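Local coordinates for protein pectinesterase inhibitor (Actinidia chinensis, PDB 1XG2) that inhibits pectin methylesterase by forming a complex with the enzyme and may take part in the regulation of fruit ripening, at residues 49-60 against 72-83. Sequence-based numbering, arbitrary orientation.
Sequences AKQTSKIIASLT and YETCSENYADAI
Ser53 O takes a hydrogen bond from a water at 2.7 Å, and Ser76 O across the interface takes one from a second water, also at 2.7 Å. Each water also bonds the opposite serine hydroxyl, although both serines are modelled in two conformers, so the hydroxyl halves of these bridges are less certain. This polar seam flanks an antiparallel pair in the inhibitor's four-helix bundle: segments 49-60 and 72-83, parts of helices 34-60 and 66-95, run at 161° with axes 9.4 Å apart at closest approach. The pair gives a worked example of knobs-into-holes packing, the Ile56 knob fitting among Tyr72, Cys75, Ser76 and Tyr79. Its CG1 lies beside the backbone N, and an extended chi2 (157°) carries CD1 to Tyr79 CD1 at 3.6 Å, while CG2 packs against Tyr72 O and Ser76 CB. Thr52 places CG2 over a face of the Tyr79 ring in a CH-pi contact, and the ring's hydroxyl goes on to Asp133 of helix 127-149. An alanine in place of Tyr79 would probably leave Thr52 CG2 and Ile56 CD1 facing a gap and Asp133 without its hydroxyl partner. Cys75 is disulfide-bonded to Cys115, and Thr74 hydrogen-bonds Thr78 of the pectinesterase chain, so this helix also meets the enzyme. Ala49 CB rests on Ile83 CG1. Leu59 CB sits over one face of the Tyr72 ring, and a third water donates to Leu59 O while bonding Tyr72 OH at 2.8 Å.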
loop_
_atom_site.group_PDB
_atom_site.type_symbol
_atom_site.label_atom_id
_atom_site.label_comp_id
_atom_site.label_asym_id
_atom_site.label_seq_id
_atom_site.Cartn_x
_atom_site.Cartn_y
_atom_site.Cartn_z
ATOM N N ALA B 49 -15.105 -13.157 5.627
ATOM C CA ALA B 49 -15.114 -12.026 4.702
ATOM C C ALA B 49 -16.366 -12.061 3.833
ATOM O O ALA B 49 -16.954 -11.028 3.560
ATOM C CB ALA B 49 -13.848 -12.025 3.820
ATOM N N LYS B 50 -16.777 -13.253 3.408
ATOM C CA LYS B 50 -17.932 -13.391 2.521
ATOM C C LYS B 50 -19.216 -13.018 3.255
ATOM O O LYS B 50 -20.061 -12.298 2.714
ATOM C CB LYS B 50 -18.022 -14.802 1.949
ATOM C CG LYS B 50 -17.014 -15.069 0.844
ATOM C CD LYS B 50 -17.165 -16.464 0.291
ATOM C CE LYS B 50 -16.380 -16.651 -1.003
ATOM N NZ LYS B 50 -16.192 -18.102 -1.288
ATOM N N GLN B 51 -19.344 -13.462 4.499
ATOM C CA GLN B 51 -20.499 -13.104 5.309
ATOM C C GLN B 51 -20.564 -11.590 5.541
ATOM O O GLN B 51 -21.642 -10.983 5.491
ATOM C CB GLN B 51 -20.488 -13.843 6.653
ATOM C CG GLN B 51 -21.580 -13.350 7.614
ATOM C CD GLN B 51 -21.666 -14.158 8.909
ATOM O OE1 GLN B 51 -22.161 -15.299 8.914
ATOM N NE2 GLN B 51 -21.202 -13.560 10.015
ATOM N N THR B 52 -19.410 -10.979 5.797
ATOM C CA THR B 52 -19.355 -9.561 6.094
ATOM C C THR B 52 -19.679 -8.721 4.863
ATOM O O THR B 52 -20.307 -7.675 4.981
ATOM C CB THR B 52 -17.994 -9.194 6.709
ATOM O OG1 THR B 52 -17.858 -9.865 7.971
ATOM C CG2 THR B 52 -17.922 -7.724 7.065
ATOM N N SER B 53 -19.290 -9.203 3.687
ATOM C CA SER B 53 -19.676 -8.566 2.433
ATOM C C SER B 53 -21.205 -8.410 2.375
ATOM O O SER B 53 -21.726 -7.376 1.945
ATOM C CB SER B 53 -19.173 -9.398 1.247
ATOM O OG SER B 53 -19.685 -8.896 0.026
ATOM N N LYS B 54 -21.917 -9.436 2.827
ATOM C CA LYS B 54 -23.390 -9.396 2.837
ATOM C C LYS B 54 -23.928 -8.455 3.899
ATOM O O LYS B 54 -24.925 -7.777 3.678
ATOM C CB LYS B 54 -23.963 -10.796 3.038
ATOM C CG LYS B 54 -23.550 -11.765 1.963
ATOM C CD LYS B 54 -24.098 -13.146 2.229
ATOM C CE LYS B 54 -23.909 -14.016 1.010
ATOM N NZ LYS B 54 -23.680 -15.434 1.407
ATOM N N ILE B 55 -23.258 -8.405 5.051
ATOM C CA ILE B 55 -23.600 -7.470 6.114
ATOM C C ILE B 55 -23.476 -6.031 5.620
ATOM O O ILE B 55 -24.351 -5.202 5.872
ATOM C CB ILE B 55 -22.719 -7.692 7.356
ATOM C CG1 ILE B 55 -23.140 -8.992 8.042
ATOM C CG2 ILE B 55 -22.815 -6.479 8.307
ATOM C CD1 ILE B 55 -22.175 -9.465 9.128
ATOM N N ILE B 56 -22.398 -5.737 4.903
ATOM C CA ILE B 56 -22.194 -4.390 4.371
ATOM C C ILE B 56 -23.268 -4.052 3.341
ATOM O O ILE B 56 -23.812 -2.958 3.360
ATOM C CB ILE B 56 -20.773 -4.238 3.764
ATOM C CG1 ILE B 56 -19.719 -4.371 4.868
ATOM C CG2 ILE B 56 -20.626 -2.899 3.102
ATOM C CD1 ILE B 56 -18.332 -4.793 4.345
ATOM N N ALA B 57 -23.570 -4.986 2.452
ATOM C CA ALA B 57 -24.613 -4.764 1.452
ATOM C C ALA B 57 -25.941 -4.428 2.162
ATOM O O ALA B 57 -26.661 -3.505 1.762
ATOM C CB ALA B 57 -24.753 -5.972 0.578
ATOM N N SER B 58 -26.217 -5.131 3.255
ATOM C CA SER B 58 -27.458 -4.932 4.010
ATOM C C SER B 58 -27.492 -3.557 4.687
ATOM O O SER B 58 -28.515 -2.872 4.645
ATOM C CB SER B 58 -27.656 -6.089 5.014
ATOM O OG SER B 58 -28.903 -6.018 5.685
ATOM N N LEU B 59 -26.367 -3.126 5.265
ATOM C CA LEU B 59 -26.255 -1.799 5.877
ATOM C C LEU B 59 -26.427 -0.657 4.868
ATOM O O LEU B 59 -27.064 0.353 5.174
ATOM C CB LEU B 59 -24.906 -1.655 6.597
ATOM C CG LEU B 59 -24.741 -2.542 7.833
ATOM C CD1 LEU B 59 -23.295 -2.597 8.308
ATOM C CD2 LEU B 59 -25.640 -2.052 8.959
ATOM N N THR B 60 -25.844 -0.833 3.685
ATOM C CA THR B 60 -25.975 0.086 2.553
ATOM C C THR B 60 -27.440 0.226 2.117
ATOM O O THR B 60 -27.927 1.325 1.880
ATOM C CB THR B 60 -25.143 -0.452 1.351
ATOM O OG1 THR B 60 -23.744 -0.460 1.679
ATOM C CG2 THR B 60 -25.236 0.474 0.148
ATOM N N TYR B 72 -19.559 2.769 3.447
ATOM C CA TYR B 72 -19.937 1.387 3.198
ATOM C C TYR B 72 -19.428 0.894 1.847
ATOM O O TYR B 72 -19.058 -0.267 1.712
ATOM C CB TYR B 72 -21.448 1.209 3.231
ATOM C CG TYR B 72 -22.106 1.370 4.586
ATOM C CD1 TYR B 72 -23.406 1.878 4.683
ATOM C CD2 TYR B 72 -21.459 0.985 5.767
ATOM C CE1 TYR B 72 -24.035 2.017 5.912
ATOM C CE2 TYR B 72 -22.071 1.129 6.997
ATOM C CZ TYR B 72 -23.368 1.637 7.069
ATOM O OH TYR B 72 -23.981 1.771 8.301
ATOM N N GLU B 73 -19.422 1.763 0.840
ATOM C CA GLU B 73 -18.993 1.331 -0.484
ATOM C C GLU B 73 -17.498 1.037 -0.462
ATOM O O GLU B 73 -17.044 0.090 -1.085
ATOM C CB GLU B 73 -19.337 2.346 -1.569
ATOM C CG GLU B 73 -19.004 1.852 -2.982
ATOM C CD GLU B 73 -19.733 0.552 -3.378
ATOM O OE1 GLU B 73 -20.914 0.370 -2.989
ATOM O OE2 GLU B 73 -19.129 -0.302 -4.087
ATOM N N THR B 74 -16.751 1.833 0.288
ATOM C CA THR B 74 -15.315 1.610 0.459
ATOM C C THR B 74 -15.095 0.263 1.164
ATOM O O THR B 74 -14.265 -0.552 0.750
ATOM C CB THR B 74 -14.726 2.778 1.268
ATOM O OG1 THR B 74 -14.676 3.953 0.448
ATOM C CG2 THR B 74 -13.280 2.535 1.672
ATOM N N CYS B 75 -15.862 0.020 2.228
ATOM C CA CYS B 75 -15.781 -1.250 2.956
ATOM C C CYS B 75 -16.056 -2.410 2.031
ATOM O O CYS B 75 -15.328 -3.401 2.017
ATOM C CB CYS B 75 -16.765 -1.256 4.128
ATOM S SG CYS B 75 -16.254 -0.116 5.419
ATOM N N SER B 76 -17.097 -2.257 1.219
ATOM C CA SER B 76 -17.497 -3.275 0.270
ATOM C C SER B 76 -16.382 -3.602 -0.746
ATOM O O SER B 76 -16.106 -4.766 -1.015
ATOM C CB SER B 76 -18.764 -2.803 -0.445
ATOM O OG SER B 76 -19.169 -3.741 -1.403
ATOM N N GLU B 77 -15.747 -2.573 -1.295
ATOM C CA GLU B 77 -14.644 -2.769 -2.257
ATOM C C GLU B 77 -13.455 -3.482 -1.608
ATOM O O GLU B 77 -12.862 -4.386 -2.193
ATOM C CB GLU B 77 -14.215 -1.427 -2.853
ATOM C CG GLU B 77 -15.259 -0.850 -3.801
ATOM C CD GLU B 77 -14.975 0.583 -4.262
ATOM O OE1 GLU B 77 -15.868 1.173 -4.928
ATOM O OE2 GLU B 77 -13.887 1.121 -3.971
ATOM N N ASN B 78 -13.150 -3.098 -0.377
ATOM C CA ASN B 78 -12.072 -3.713 0.384
ATOM C C ASN B 78 -12.335 -5.166 0.718
ATOM O O ASN B 78 -11.431 -5.996 0.617
ATOM C CB ASN B 78 -11.799 -2.922 1.658
ATOM C CG ASN B 78 -10.886 -1.745 1.409
ATOM O OD1 ASN B 78 -9.656 -1.872 1.441
ATOM N ND2 ASN B 78 -11.473 -0.591 1.171
ATOM N N TYR B 79 -13.575 -5.493 1.079
ATOM C CA TYR B 79 -13.900 -6.877 1.368
ATOM C C TYR B 79 -13.863 -7.719 0.091
ATOM O O TYR B 79 -13.472 -8.874 0.137
ATOM C CB TYR B 79 -15.237 -7.004 2.119
ATOM C CG TYR B 79 -15.037 -6.943 3.608
ATOM C CD1 TYR B 79 -14.874 -5.723 4.262
ATOM C CD2 TYR B 79 -14.945 -8.110 4.358
ATOM C CE1 TYR B 79 -14.661 -5.666 5.647
ATOM C CE2 TYR B 79 -14.752 -8.070 5.741
ATOM C CZ TYR B 79 -14.602 -6.848 6.372
ATOM O OH TYR B 79 -14.405 -6.816 7.736
ATOM N N ALA B 80 -14.248 -7.130 -1.037
ATOM C CA ALA B 80 -14.224 -7.838 -2.302
ATOM C C ALA B 80 -12.782 -8.207 -2.641
ATOM O O ALA B 80 -12.505 -9.332 -3.041
ATOM C CB ALA B 80 -14.870 -6.999 -3.418
ATOM N N ASP B 81 -11.870 -7.266 -2.439
ATOM C CA ASP B 81 -10.452 -7.503 -2.672
ATOM C C ASP B 81 -9.904 -8.538 -1.680
ATOM O O ASP B 81 -9.147 -9.426 -2.072
ATOM C CB ASP B 81 -9.666 -6.188 -2.579
ATOM C CG ASP B 81 -9.929 -5.259 -3.766
ATOM O OD1 ASP B 81 -10.451 -5.741 -4.800
ATOM O OD2 ASP B 81 -9.654 -4.032 -3.749
ATOM N N ALA B 82 -10.301 -8.435 -0.408
ATOM C CA ALA B 82 -9.886 -9.401 0.613
ATOM C C ALA B 82 -10.303 -10.826 0.256
ATOM O O ALA B 82 -9.518 -11.772 0.421
ATOM C CB ALA B 82 -10.441 -9.016 1.972
ATOM N N ILE B 83 -11.536 -10.983 -0.241
ATOM C CA ILE B 83 -12.039 -12.300 -0.643
ATOM C C ILE B 83 -11.187 -12.858 -1.781
ATOM O O ILE B 83 -10.777 -14.021 -1.753
ATOM C CB ILE B 83 -13.537 -12.224 -1.048
ATOM C CG1 ILE B 83 -14.389 -12.002 0.210
ATOM C CG2 ILE B 83 -13.962 -13.486 -1.829
ATOM C CD1 ILE B 83 -15.773 -11.413 -0.052
HETATM O O HOH W 1 -17.878 -6.857 -0.828
HETATM O O HOH W 2 -20.636 -5.652 0.170
HETATM O O HOH W 3 -26.714 1.555 7.679
HETATM O O HOH W 4 -21.836 -0.815 -0.251
#